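Local atomic coordinates of DNA photolyase (Agrobacterium tumefaciens, PDB entry 4U63), a protein that repairs ultraviolet-induced cyclobutane pyrimidine dimers in DNA with light, using flavin-adenine dinucleotide as cofactor and a methenyl-folate as antenna chromophore. Residues A25-W30 / V47-P52; R36-L41 / A185-S190; W73-L78 / K207-K212; G248-A253 / E427-D432; K374-D379 / P476-G481. All coordinates share one frame; numbering follows the deposited sequence. Where two conformers were deposited one is given.

In the fold
Interactions 1 and 2 are surface contacts of the parallel-sheet domain and touch each other through Val47 and Pro188; both involve the neighbourhood of helix 41-49, interaction 1 at its C-terminal end and interaction 2 at its N-terminal end. Interactions 3, 4 and 5 are partly buried. Interaction 3 packs a loop onto helix 68-87 of the same domain, whereas interactions 4 and 5 belong to the helical, flavin-binding part, on the opposite side of the chain's centre from interaction 1, and meet opposite ends of the helix 362-375 region. Direct backbone bonds mark interactions 1 and 2, whereas leucine-on-imidazole packing, a water bridge and a histidine pair distinguish interactions 3, 4 and 5 in turn.

Interaction 1: residues A25-W30 / V47-P52; sequences APVIVW and VEHGGP. With SO4 (sulfate ion), chain L.
His49 holds CG anti to its backbone N (chi1 177°), which carries its imidazole under Val27 CB, while the Val27 torsion (chi1 49°) sends CG1 toward Pro52 O and the ring rim near ND1. The pair belongs to a beta-alpha-beta unit, strand 27-31, helix 41-49 and strand 53-59, where helix end and strand start meet. Val27 CB makes a CH-pi contact 3.9 Å from the ring centroid of His49. At the edge of the ring, in its plane, Ala25 O comes 3.1 Å from His49 CE1. Both ring nitrogens are bonded, ND1 to Gly50 O, close to the ring plane, and NE2 to Asp113. Gly50, with positive phi, turns the chain out of the helix, a conformation that suits glycine. Beyond it, Val27 N donates to Pro52 O at 2.9 Å, at the threshold of the parallel sheet, and the two proline rings pack through Pro26 CB and Pro52 CB, 4.0 Å apart. Gly51 N donates to a sulfate, probably from the crystallisation liquor, at 2.9 Å from its O4.

Interaction 2: residues R36-L41 / A185-S190; sequences RLSDNL and ADPPKS
Ala185 meets Asp39 twice, its N donating to Asp39 OD1 at 3.0 Å and its O accepting from Asp39 N at 2.9 Å. The first donor arrives from above the carboxylate plane; the other carboxylate oxygen, OD2, is bonded to Ser270. With CG anti to its own N (chi1 -159°), Asp39 turns OD1 back toward the alanine amide. Asp186 adds its carbonyl, which accepts from a water that also donates to Leu37 O and accepts from Asn40 N. Pro187 follows: its CB lies 4.0 Å from Leu37 CB, while its CG approaches Ser38 OG to 3.4 Å. Pro188 then sets CD 3.5 Å from Leu37 O; the ring carbons of both prolines give the loop a compact apolar surface. Arg36 NE and NH2 both donate to Asp39 O from the same face of its carbonyl plane, which probably steadies the loop leading into helix 41-49. One backbone-to-backbone bond, one backbone-to-carboxylate bond and a water bridge thus join the loops, 185-190 giving its polar share through main-chain atoms.

Interaction 3: residues W73-L78 / K207-K212; sequences WLHHSL and KLLPTK
Helix 68-87 packs beside the parallel sheet of the photolyase domain, and the loop 207-212 lies along one side of the helix. Three helix side chains, Leu74, His75 and His76, meet two consecutive leucines of the loop. The main feature is a CH-pi contact: Leu209 CG sits over the centre of the His75 ring, 3.6 Å from the centroid and 10° off the normal. Both methyls spread across the same face, CD1 coming 3.6 Å from His75 NE2 and CD2 equally near His75 CG. With CG anti to its N (chi1 177°), the imidazole extends outward from the helix toward the loop. A branched leucine suits this place because its forked end can blanket a flat ring. Leu208 CB lies near the plane of the ring, at its edge, and 3.8 Å from His75 CB, while Leu208 CD1 reaches Leu74 CD2 at 4.0 Å, where the two side chains run obliquely to one another. Leu209 CD2 also approaches His76 NE2, at 3.7 Å. No direct hydrogen bond crosses; instead one water lies in the imidazole plane, 2.8 Å from His75 ND1, and accepts from Leu208 N. Leu74 also rests on Tyr57 of strand 53-59, and Pro210 touches Trp215, a residue of the folate pocket. With one leucine over the imidazole and one at its edge, a loop packs on a helix flanking the parallel sheet of the photolyase alpha/beta domain.

Interaction 4: residues G248-A253 / E427-D432; sequences GRDFPA and EKFDGD
A type I turn from Gly248 to Phe251 delivers the chain to the C-terminal end of helix 422-429, and the closest backbone approach is 5.1 Å between Phe251 CA and Phe429 CA. The contact lies in the helical, flavin-binding part of the photolyase, the Asp250 side chain being about 9 Å from the FAD. The carbonyl of Phe429, near the end of its helix, receives much of the contact. Phe251 CD1 points its ring edge at Phe429 O from 3.3 Å, with Lys428 O also near that plane, so the positively polarised rim of the aromatic faces carbonyl oxygens. Pro252 CD lies 3.3 Å from the same Phe429 O. That oxygen also accepts from a water at 2.6 Å, and the same water donates to Asp430 OD1 and accepts from Ala253 N, tying three groups together where no direct hydrogen bond crosses. Phe429, its CG anti to its carbonyl carbon (chi1 -65°), lays its ring beside the turn: CE1 lies 3.8 Å from Asp250 CB and CD1 3.3 Å from Asp250 O. This last oxygen is buried with no polar partner. The small methyl of Ala253 fits against the carboxylate of Asp430, which binds Tyr435 N and Val436 N at the start of helix 434-439. Pro252 and Ala253 both touch Tyr435 of that helix, and Pro252 with Phe429 also meets helix 362-375, through Val364 and Arg363.

Interaction 5: residues K374-D379 / P476-G481; sequences KHLLID and PIVDHG
His375 and His480 join imidazole to imidazole, His375 NE2 standing 3.1 Å from His480 ND1 in a hydrogen bond whose donor could be either nitrogen. Each nitrogen lies near the plane of the other ring, so the rings meet rim to rim, with planes at 31° and neither over a face. Different first torsions produce the meeting: His375 carries CG beside its backbone N (chi1 -76°), while His480 swings CG anti to its N (chi1 169°), and both rings are thereby directed toward each other. Histidine suits both places because an imidazole nitrogen can act as donor or as acceptor of a hydrogen bond. Apolar packing lies alongside. In the conformer given, Ile477 brings CD1 to Leu376 CD2 at 3.7 Å, the two side chains crossing at about a right angle. Val478 CG1 comes 4.3 Å from Leu376 CD2 and 4.0 Å from His375 O. That carbonyl accepts from Arg486 of helix 480-495, whose N-cap is Asp479. Both segments belong to the FAD-binding helical domain, but this is structural packing away from the cofactor, the Leu376 side chain lying about 14 Å from the flavin dinucleotide. The contact thus joins the C-terminal end of helix 362-375 to the start of helix 480-495, with Phe371 stacked on His375 and helix 331-338 bordering Leu376 and Ile477 through Trp337 and Ala336.

Interaction 1: residues A25-W30 / V47-P52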
# COMPACT_ATOMS: atom_id res chain seq x y z
N ALA A 25 -3.73 21.16 30.94
CA ALA A 25 -4.78 20.27 30.44
C ALA A 25 -4.19 19.12 29.62
O ALA A 25 -3.10 19.25 29.06
CB ALA A 25 -5.78 21.05 29.60
N PRO A 26 -4.90 17.98 29.55
CA PRO A 26 -4.46 16.94 28.64
C PRO A 26 -4.56 17.31 27.16
O PRO A 26 -5.17 18.33 26.78
CB PRO A 26 -5.41 15.77 28.95
CG PRO A 26 -5.92 16.04 30.32
CD PRO A 26 -6.01 17.52 30.42
N VAL A 27 -3.96 16.45 26.35
CA VAL A 27 -4.01 16.54 24.90
C VAL A 27 -4.28 15.14 24.34
O VAL A 27 -3.64 14.15 24.76
CB VAL A 27 -2.70 17.13 24.31
CG1 VAL A 27 -1.45 16.45 24.88
CG2 VAL A 27 -2.69 17.05 22.78
N ILE A 28 -5.23 15.05 23.42
CA ILE A 28 -5.56 13.80 22.76
C ILE A 28 -4.80 13.69 21.45
O ILE A 28 -4.78 14.62 20.65
CB ILE A 28 -7.08 13.70 22.50
CG1 ILE A 28 -7.83 13.66 23.84
CG2 ILE A 28 -7.42 12.48 21.65
CD1 ILE A 28 -9.28 14.04 23.74
N VAL A 29 -4.17 12.53 21.24
CA VAL A 29 -3.50 12.22 19.98
C VAL A 29 -4.29 11.12 19.31
O VAL A 29 -4.32 9.99 19.79
CB VAL A 29 -2.05 11.73 20.18
CG1 VAL A 29 -1.40 11.46 18.83
CG2 VAL A 29 -1.24 12.75 20.96
N TRP A 30 -4.93 11.45 18.19
CA TRP A 30 -5.75 10.49 17.46
C TRP A 30 -4.92 9.85 16.34
O TRP A 30 -4.57 10.52 15.38
CB TRP A 30 -7.01 11.19 16.92
CG TRP A 30 -7.89 10.31 16.06
CD1 TRP A 30 -7.94 8.93 16.07
CD2 TRP A 30 -8.84 10.75 15.09
NE1 TRP A 30 -8.86 8.50 15.15
CE2 TRP A 30 -9.43 9.59 14.54
CE3 TRP A 30 -9.25 12.00 14.62
CZ2 TRP A 30 -10.41 9.64 13.54
CZ3 TRP A 30 -10.23 12.06 13.62
CH2 TRP A 30 -10.80 10.89 13.09
N VAL A 47 3.61 16.32 23.11
CA VAL A 47 4.67 16.40 24.13
C VAL A 47 4.99 17.86 24.43
O VAL A 47 5.11 18.24 25.60
CB VAL A 47 5.93 15.62 23.70
CG1 VAL A 47 7.10 15.87 24.66
CG2 VAL A 47 5.63 14.14 23.64
N GLU A 48 5.09 18.68 23.39
CA GLU A 48 5.39 20.11 23.56
C GLU A 48 4.27 20.82 24.31
O GLU A 48 4.52 21.73 25.12
CB GLU A 48 5.62 20.78 22.20
CG GLU A 48 6.02 22.25 22.26
CD GLU A 48 7.29 22.50 23.07
OE1 GLU A 48 8.22 21.67 23.02
OE2 GLU A 48 7.37 23.55 23.74
N HIS A 49 3.03 20.41 24.04
CA HIS A 49 1.84 20.93 24.71
C HIS A 49 1.92 20.78 26.24
O HIS A 49 1.44 21.64 26.98
CB HIS A 49 0.62 20.18 24.17
CG HIS A 49 -0.67 20.54 24.81
ND1 HIS A 49 -1.06 20.06 26.04
CD2 HIS A 49 -1.69 21.32 24.37
CE1 HIS A 49 -2.26 20.53 26.34
NE2 HIS A 49 -2.66 21.30 25.35
N GLY A 50 2.53 19.69 26.71
CA GLY A 50 2.58 19.41 28.14
C GLY A 50 1.31 18.74 28.61
O GLY A 50 0.36 18.55 27.84
N GLY A 51 1.29 18.37 29.89
CA GLY A 51 0.16 17.68 30.47
C GLY A 51 0.02 16.25 29.97
O GLY A 51 0.83 15.78 29.16
N PRO A 52 -1.02 15.53 30.46
CA PRO A 52 -1.24 14.15 30.05
C PRO A 52 -1.50 13.97 28.55
O PRO A 52 -2.24 14.75 27.95
CB PRO A 52 -2.49 13.75 30.84
CG PRO A 52 -2.46 14.63 32.04
CD PRO A 52 -1.95 15.93 31.52
S SO4 L . 3.52 19.81 32.22
O1 SO4 L . 4.74 20.06 33.01
O2 SO4 L . 2.38 19.64 33.14
O3 SO4 L . 3.25 20.94 31.31
O4 SO4 L . 3.69 18.56 31.46

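Interaction 2: residues R36-L41 / A185-S190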
# COMPACT_ATOMS: atom_id res chain seq x y z
N ARG A 36 3.19 4.95 14.49
CA ARG A 36 4.60 5.07 14.80
C ARG A 36 4.79 6.16 15.85
O ARG A 36 3.95 7.07 15.97
CB ARG A 36 5.37 5.44 13.54
CG ARG A 36 5.08 6.84 13.00
CD ARG A 36 5.85 7.16 11.73
NE ARG A 36 5.67 8.57 11.37
CZ ARG A 36 4.64 9.07 10.67
NH1 ARG A 36 3.67 8.28 10.21
NH2 ARG A 36 4.59 10.36 10.44
N LEU A 37 5.88 6.07 16.61
CA LEU A 37 6.29 7.14 17.53
C LEU A 37 7.37 8.05 16.93
O LEU A 37 7.49 9.21 17.35
CB LEU A 37 6.80 6.56 18.85
CG LEU A 37 5.91 5.53 19.56
CD1 LEU A 37 6.51 5.18 20.91
CD2 LEU A 37 4.48 6.04 19.72
N SER A 38 8.14 7.54 15.97
CA SER A 38 9.23 8.29 15.34
C SER A 38 8.72 9.17 14.22
O SER A 38 7.73 8.85 13.56
CB SER A 38 10.31 7.35 14.78
OG SER A 38 10.88 6.54 15.79
N ASP A 39 9.41 10.28 14.01
CA ASP A 39 9.06 11.28 13.01
C ASP A 39 7.54 11.52 12.97
O ASP A 39 6.91 11.49 11.91
CB ASP A 39 9.61 10.88 11.63
CG ASP A 39 9.74 12.07 10.68
OD1 ASP A 39 9.94 13.20 11.17
OD2 ASP A 39 9.65 11.88 9.45
N ASN A 40 6.97 11.74 14.15
CA ASN A 40 5.53 11.90 14.31
C ASN A 40 5.27 13.29 14.89
O ASN A 40 5.36 13.49 16.11
CB ASN A 40 4.98 10.78 15.19
CG ASN A 40 3.47 10.83 15.34
OD1 ASN A 40 2.86 11.89 15.23
ND2 ASN A 40 2.86 9.68 15.59
N LEU A 41 4.97 14.25 14.01
CA LEU A 41 4.84 15.66 14.43
C LEU A 41 3.65 15.90 15.34
O LEU A 41 3.71 16.75 16.23
CB LEU A 41 4.76 16.59 13.21
CG LEU A 41 6.03 16.70 12.34
CD1 LEU A 41 5.81 17.60 11.14
CD2 LEU A 41 7.22 17.20 13.15
N ALA A 185 12.44 13.41 12.86
CA ALA A 185 12.52 13.72 14.29
C ALA A 185 12.55 12.45 15.14
O ALA A 185 11.92 11.44 14.80
CB ALA A 185 11.35 14.59 14.70
N ASP A 186 13.27 12.51 16.25
CA ASP A 186 13.36 11.39 17.18
C ASP A 186 12.00 11.11 17.83
O ASP A 186 11.20 12.03 18.01
CB ASP A 186 14.36 11.68 18.30
CG ASP A 186 15.79 11.72 17.83
OD1 ASP A 186 16.09 11.32 16.68
OD2 ASP A 186 16.64 12.15 18.63
N PRO A 187 11.76 9.85 18.20
CA PRO A 187 10.56 9.55 18.97
C PRO A 187 10.71 10.03 20.42
O PRO A 187 11.82 10.04 20.95
CB PRO A 187 10.49 8.02 18.93
CG PRO A 187 11.92 7.59 18.82
CD PRO A 187 12.59 8.64 17.99
N PRO A 188 9.60 10.42 21.06
CA PRO A 188 9.69 10.71 22.49
C PRO A 188 9.91 9.41 23.25
O PRO A 188 9.30 8.39 22.92
CB PRO A 188 8.31 11.31 22.81
CG PRO A 188 7.40 10.72 21.79
CD PRO A 188 8.22 10.54 20.55
N LYS A 189 10.77 9.45 24.26
CA LYS A 189 11.10 8.28 25.07
C LYS A 189 10.18 8.12 26.29
O LYS A 189 10.10 7.04 26.88
CB LYS A 189 12.56 8.34 25.50
CG LYS A 189 13.53 8.39 24.32
CD LYS A 189 14.97 8.57 24.76
CE LYS A 189 15.46 10.00 24.55
NZ LYS A 189 14.90 10.98 25.51
N SER A 190 9.50 9.20 26.66
CA SER A 190 8.55 9.17 27.77
C SER A 190 7.35 10.04 27.41
O SER A 190 7.48 11.06 26.73
CB SER A 190 9.21 9.65 29.06
OG SER A 190 9.44 11.05 29.04
O HOH W 1 8.43 11.62 16.72

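Interaction 3: residues W73-L78 / K207-K212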
# COMPACT_ATOMS: atom_id res chain seq x y z
N TRP A 73 -2.82 -7.09 9.22
CA TRP A 73 -1.75 -6.11 9.44
C TRP A 73 -2.09 -5.18 10.61
O TRP A 73 -1.27 -4.96 11.51
CB TRP A 73 -1.47 -5.30 8.17
CG TRP A 73 -0.21 -4.53 8.30
CD1 TRP A 73 -0.05 -3.32 8.92
CD2 TRP A 73 1.09 -4.92 7.85
NE1 TRP A 73 1.27 -2.94 8.87
CE2 TRP A 73 1.99 -3.90 8.22
CE3 TRP A 73 1.58 -6.04 7.16
CZ2 TRP A 73 3.35 -3.96 7.92
CZ3 TRP A 73 2.94 -6.09 6.86
CH2 TRP A 73 3.81 -5.06 7.25
N LEU A 74 -3.31 -4.64 10.58
CA LEU A 74 -3.73 -3.66 11.58
C LEU A 74 -3.70 -4.22 12.99
O LEU A 74 -3.27 -3.54 13.91
CB LEU A 74 -5.13 -3.12 11.27
CG LEU A 74 -5.70 -2.13 12.30
CD1 LEU A 74 -4.89 -0.85 12.30
CD2 LEU A 74 -7.16 -1.81 12.02
N HIS A 75 -4.18 -5.45 13.16
CA HIS A 75 -4.15 -6.08 14.47
C HIS A 75 -2.74 -6.04 15.06
O HIS A 75 -2.52 -5.56 16.18
CB HIS A 75 -4.60 -7.53 14.38
CG HIS A 75 -4.54 -8.26 15.68
ND1 HIS A 75 -5.62 -8.38 16.52
CD2 HIS A 75 -3.51 -8.89 16.29
CE1 HIS A 75 -5.27 -9.06 17.59
NE2 HIS A 75 -3.99 -9.38 17.48
N HIS A 76 -1.79 -6.55 14.30
CA HIS A 76 -0.41 -6.63 14.78
C HIS A 76 0.22 -5.25 14.93
O HIS A 76 0.98 -5.03 15.86
CB HIS A 76 0.40 -7.50 13.85
CG HIS A 76 0.01 -8.93 13.92
ND1 HIS A 76 0.15 -9.68 15.07
CD2 HIS A 76 -0.53 -9.76 13.00
CE1 HIS A 76 -0.28 -10.91 14.85
NE2 HIS A 76 -0.69 -10.98 13.60
N SER A 77 -0.13 -4.34 14.04
CA SER A 77 0.35 -2.97 14.13
C SER A 77 -0.13 -2.29 15.42
O SER A 77 0.65 -1.64 16.09
CB SER A 77 -0.10 -2.15 12.92
OG SER A 77 0.59 -0.92 12.91
N LEU A 78 -1.41 -2.44 15.74
CA LEU A 78 -1.97 -1.88 16.97
C LEU A 78 -1.38 -2.52 18.23
O LEU A 78 -1.09 -1.82 19.21
CB LEU A 78 -3.50 -2.00 16.98
CG LEU A 78 -4.22 -1.10 15.97
CD1 LEU A 78 -5.69 -1.48 15.92
CD2 LEU A 78 -4.06 0.37 16.32
N LYS A 207 -11.94 -8.67 16.12
CA LYS A 207 -12.03 -9.76 15.13
C LYS A 207 -11.23 -9.44 13.86
O LYS A 207 -11.67 -9.70 12.74
CB LYS A 207 -13.50 -10.04 14.78
CG LYS A 207 -14.40 -10.35 15.98
CD LYS A 207 -15.86 -10.44 15.57
CE LYS A 207 -16.75 -10.72 16.77
NZ LYS A 207 -18.16 -11.03 16.39
N LEU A 208 -10.04 -8.88 14.04
CA LEU A 208 -9.21 -8.50 12.91
C LEU A 208 -8.41 -9.67 12.36
O LEU A 208 -8.02 -9.64 11.20
CB LEU A 208 -8.27 -7.37 13.29
CG LEU A 208 -8.93 -6.03 13.60
CD1 LEU A 208 -7.90 -5.09 14.22
CD2 LEU A 208 -9.54 -5.41 12.36
N LEU A 209 -8.17 -10.69 13.18
CA LEU A 209 -7.34 -11.82 12.76
C LEU A 209 -8.16 -12.96 12.16
O LEU A 209 -9.32 -13.15 12.51
CB LEU A 209 -6.54 -12.38 13.94
CG LEU A 209 -5.43 -11.52 14.54
CD1 LEU A 209 -4.76 -12.33 15.64
CD2 LEU A 209 -4.43 -11.06 13.49
N PRO A 210 -7.54 -13.74 11.24
CA PRO A 210 -8.15 -15.01 10.82
C PRO A 210 -8.18 -15.98 11.99
O PRO A 210 -7.33 -15.90 12.88
CB PRO A 210 -7.21 -15.53 9.73
CG PRO A 210 -6.36 -14.37 9.33
CD PRO A 210 -6.30 -13.46 10.50
N THR A 211 -9.14 -16.89 11.99
CA THR A 211 -9.24 -17.88 13.06
C THR A 211 -8.98 -19.27 12.49
O THR A 211 -7.86 -19.78 12.61
CB THR A 211 -10.61 -17.79 13.78
OG1 THR A 211 -11.67 -18.02 12.84
CG2 THR A 211 -10.78 -16.42 14.42
N LYS A 212 -9.99 -19.87 11.87
CA LYS A 212 -9.88 -21.20 11.28
C LYS A 212 -10.54 -21.15 9.90
O LYS A 212 -11.73 -20.88 9.83
CB LYS A 212 -10.57 -22.23 12.16
O HOH W 2 -8.40 -8.29 16.60

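Interaction 4: residues G248-A253 / E427-D432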
# COMPACT_ATOMS: atom_id res chain seq x y z
N GLY A 248 18.24 -5.20 -10.19
CA GLY A 248 17.55 -6.36 -9.65
C GLY A 248 16.04 -6.29 -9.52
O GLY A 248 15.38 -7.33 -9.49
N ARG A 249 15.51 -5.08 -9.44
CA ARG A 249 14.09 -4.88 -9.12
C ARG A 249 13.11 -5.39 -10.18
O ARG A 249 11.96 -5.61 -9.85
CB ARG A 249 13.80 -3.41 -8.81
CG ARG A 249 13.99 -2.45 -9.97
CD ARG A 249 13.73 -1.02 -9.53
NE ARG A 249 12.31 -0.76 -9.42
CZ ARG A 249 11.51 -0.50 -10.46
NH1 ARG A 249 11.99 -0.47 -11.72
NH2 ARG A 249 10.21 -0.28 -10.25
N ASP A 250 13.56 -5.58 -11.42
CA ASP A 250 12.68 -6.04 -12.52
C ASP A 250 12.41 -7.55 -12.50
O ASP A 250 11.51 -8.03 -13.19
CB ASP A 250 13.27 -5.68 -13.89
CG ASP A 250 13.24 -4.18 -14.18
OD1 ASP A 250 12.30 -3.50 -13.74
OD2 ASP A 250 14.17 -3.69 -14.86
N PHE A 251 13.19 -8.29 -11.71
CA PHE A 251 13.21 -9.75 -11.77
C PHE A 251 12.57 -10.35 -10.51
O PHE A 251 13.19 -10.34 -9.44
CB PHE A 251 14.65 -10.21 -11.95
CG PHE A 251 15.30 -9.65 -13.18
CD1 PHE A 251 15.06 -10.22 -14.43
CD2 PHE A 251 16.14 -8.54 -13.11
CE1 PHE A 251 15.64 -9.70 -15.57
CE2 PHE A 251 16.72 -8.02 -14.26
CZ PHE A 251 16.47 -8.60 -15.49
N PRO A 252 11.33 -10.87 -10.63
CA PRO A 252 10.59 -11.28 -9.43
C PRO A 252 11.18 -12.41 -8.61
O PRO A 252 10.86 -12.52 -7.44
CB PRO A 252 9.21 -11.70 -9.99
CG PRO A 252 9.45 -12.00 -11.40
CD PRO A 252 10.51 -11.05 -11.84
N ALA A 253 12.03 -13.24 -9.22
CA ALA A 253 12.70 -14.32 -8.47
C ALA A 253 13.70 -13.75 -7.47
O ALA A 253 14.04 -14.40 -6.49
CB ALA A 253 13.40 -15.27 -9.43
N GLU A 427 9.35 -15.13 -19.70
CA GLU A 427 10.67 -15.52 -20.17
C GLU A 427 11.69 -14.37 -20.10
O GLU A 427 12.88 -14.62 -19.89
CB GLU A 427 10.58 -16.09 -21.60
CG GLU A 427 9.89 -17.45 -21.62
CD GLU A 427 9.56 -17.99 -23.01
OE1 GLU A 427 9.70 -17.27 -24.01
OE2 GLU A 427 9.13 -19.15 -23.08
N LYS A 428 11.23 -13.13 -20.24
CA LYS A 428 12.11 -11.96 -20.17
C LYS A 428 12.56 -11.67 -18.73
O LYS A 428 13.76 -11.46 -18.48
CB LYS A 428 11.39 -10.73 -20.73
CG LYS A 428 12.22 -9.46 -20.77
CD LYS A 428 11.44 -8.31 -21.39
CE LYS A 428 12.28 -7.05 -21.51
NZ LYS A 428 11.49 -5.92 -22.06
N PHE A 429 11.60 -11.65 -17.80
CA PHE A 429 11.86 -11.26 -16.41
C PHE A 429 12.06 -12.43 -15.44
O PHE A 429 12.43 -12.21 -14.29
CB PHE A 429 10.74 -10.32 -15.92
CG PHE A 429 10.69 -9.00 -16.66
CD1 PHE A 429 11.72 -8.07 -16.51
CD2 PHE A 429 9.63 -8.69 -17.52
CE1 PHE A 429 11.68 -6.85 -17.19
CE2 PHE A 429 9.60 -7.47 -18.19
CZ PHE A 429 10.62 -6.55 -18.03
N ASP A 430 11.81 -13.67 -15.90
CA ASP A 430 11.99 -14.88 -15.09
C ASP A 430 12.52 -16.04 -15.97
O ASP A 430 11.96 -17.14 -15.99
CB ASP A 430 10.66 -15.24 -14.41
CG ASP A 430 10.80 -16.35 -13.38
OD1 ASP A 430 11.77 -16.33 -12.59
OD2 ASP A 430 9.91 -17.23 -13.33
N GLY A 431 13.62 -15.78 -16.67
CA GLY A 431 14.14 -16.69 -17.70
C GLY A 431 14.38 -18.12 -17.26
O GLY A 431 14.04 -19.05 -17.98
N ASP A 432 14.96 -18.29 -16.08
CA ASP A 432 15.22 -19.63 -15.55
C ASP A 432 14.00 -20.26 -14.90
O ASP A 432 14.02 -21.45 -14.59
CB ASP A 432 16.40 -19.60 -14.56
CG ASP A 432 17.72 -19.23 -15.23
OD1 ASP A 432 17.83 -19.34 -16.47
OD2 ASP A 432 18.65 -18.83 -14.51
O HOH W 3 12.71 -13.64 -12.11

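Interaction 5: residues K374-D379 / P476-G481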
# COMPACT_ATOMS: atom_id res chain seq x y z
N LYS A 374 -6.96 -7.09 -20.35
CA LYS A 374 -6.82 -7.30 -21.79
C LYS A 374 -7.09 -8.72 -22.23
O LYS A 374 -7.91 -8.93 -23.10
CB LYS A 374 -5.45 -6.81 -22.24
CG LYS A 374 -5.29 -5.34 -21.89
CD LYS A 374 -4.03 -4.75 -22.41
CE LYS A 374 -3.97 -3.27 -22.08
NZ LYS A 374 -2.73 -2.68 -22.61
N HIS A 375 -6.43 -9.69 -21.63
CA HIS A 375 -6.67 -11.09 -22.01
C HIS A 375 -8.05 -11.60 -21.61
O HIS A 375 -8.66 -12.33 -22.39
CB HIS A 375 -5.59 -12.01 -21.46
CG HIS A 375 -4.32 -11.93 -22.22
ND1 HIS A 375 -3.46 -10.86 -22.10
CD2 HIS A 375 -3.77 -12.76 -23.14
CE1 HIS A 375 -2.42 -11.05 -22.90
NE2 HIS A 375 -2.59 -12.18 -23.54
N LEU A 376 -8.54 -11.22 -20.43
CA LEU A 376 -9.89 -11.65 -20.00
C LEU A 376 -10.97 -10.58 -20.24
O LEU A 376 -12.15 -10.88 -20.12
CB LEU A 376 -9.88 -12.08 -18.53
CG LEU A 376 -8.80 -13.10 -18.17
CD1 LEU A 376 -8.89 -13.47 -16.69
CD2 LEU A 376 -8.91 -14.35 -19.04
N LEU A 377 -10.57 -9.36 -20.58
CA LEU A 377 -11.50 -8.27 -20.84
C LEU A 377 -12.44 -8.02 -19.66
O LEU A 377 -13.65 -7.80 -19.85
CB LEU A 377 -12.27 -8.53 -22.14
CG LEU A 377 -12.54 -7.30 -23.00
CD1 LEU A 377 -11.22 -6.73 -23.50
CD2 LEU A 377 -13.46 -7.63 -24.15
N ILE A 378 -11.89 -8.07 -18.45
CA ILE A 378 -12.67 -7.89 -17.23
C ILE A 378 -12.38 -6.52 -16.65
O ILE A 378 -11.23 -6.07 -16.63
CB ILE A 378 -12.35 -8.98 -16.20
CG1 ILE A 378 -12.95 -10.31 -16.65
CG2 ILE A 378 -12.88 -8.61 -14.83
CD1 ILE A 378 -12.52 -11.48 -15.81
N ASP A 379 -13.45 -5.86 -16.18
CA ASP A 379 -13.38 -4.52 -15.60
C ASP A 379 -12.25 -4.38 -14.58
O ASP A 379 -12.18 -5.13 -13.61
CB ASP A 379 -14.74 -4.23 -14.93
CG ASP A 379 -14.90 -2.79 -14.48
OD1 ASP A 379 -13.91 -2.05 -14.34
OD2 ASP A 379 -16.06 -2.39 -14.27
N PRO A 476 -4.27 -23.19 -20.77
CA PRO A 476 -4.58 -21.77 -20.82
C PRO A 476 -6.07 -21.55 -20.92
O PRO A 476 -6.74 -22.19 -21.73
CB PRO A 476 -3.89 -21.30 -22.10
CG PRO A 476 -2.78 -22.25 -22.27
CD PRO A 476 -3.33 -23.57 -21.83
N ILE A 477 -6.60 -20.66 -20.08
CA ILE A 477 -8.05 -20.38 -20.08
C ILE A 477 -8.48 -19.55 -21.28
O ILE A 477 -9.67 -19.50 -21.61
CB ILE A 477 -8.53 -19.77 -18.74
CG1 ILE A 477 -7.90 -18.40 -18.46
CG2 ILE A 477 -8.25 -20.74 -17.60
CD1 ILE A 477 -8.56 -17.65 -17.32
N VAL A 478 -7.51 -18.89 -21.93
CA VAL A 478 -7.76 -18.22 -23.21
C VAL A 478 -6.50 -18.38 -24.09
O VAL A 478 -5.38 -18.47 -23.57
CB VAL A 478 -8.13 -16.72 -23.00
CG1 VAL A 478 -6.93 -15.93 -22.50
CG2 VAL A 478 -8.71 -16.12 -24.28
N ASP A 479 -6.70 -18.43 -25.41
CA ASP A 479 -5.60 -18.44 -26.37
C ASP A 479 -5.10 -17.01 -26.51
O ASP A 479 -5.90 -16.09 -26.64
CB ASP A 479 -6.08 -18.98 -27.72
CG ASP A 479 -5.04 -18.82 -28.82
OD1 ASP A 479 -4.06 -19.58 -28.85
OD2 ASP A 479 -5.22 -17.94 -29.68
N HIS A 480 -3.78 -16.82 -26.49
CA HIS A 480 -3.19 -15.47 -26.58
C HIS A 480 -3.66 -14.71 -27.81
O HIS A 480 -4.11 -13.57 -27.69
CB HIS A 480 -1.66 -15.52 -26.57
CG HIS A 480 -1.03 -14.20 -26.91
ND1 HIS A 480 -1.04 -13.13 -26.05
CD2 HIS A 480 -0.38 -13.78 -28.02
CE1 HIS A 480 -0.43 -12.10 -26.61
NE2 HIS A 480 -0.02 -12.47 -27.80
N GLY A 481 -3.54 -15.34 -28.98
CA GLY A 481 -3.93 -14.71 -30.24
C GLY A 481 -5.39 -14.29 -30.26
O GLY A 481 -5.71 -13.15 -30.59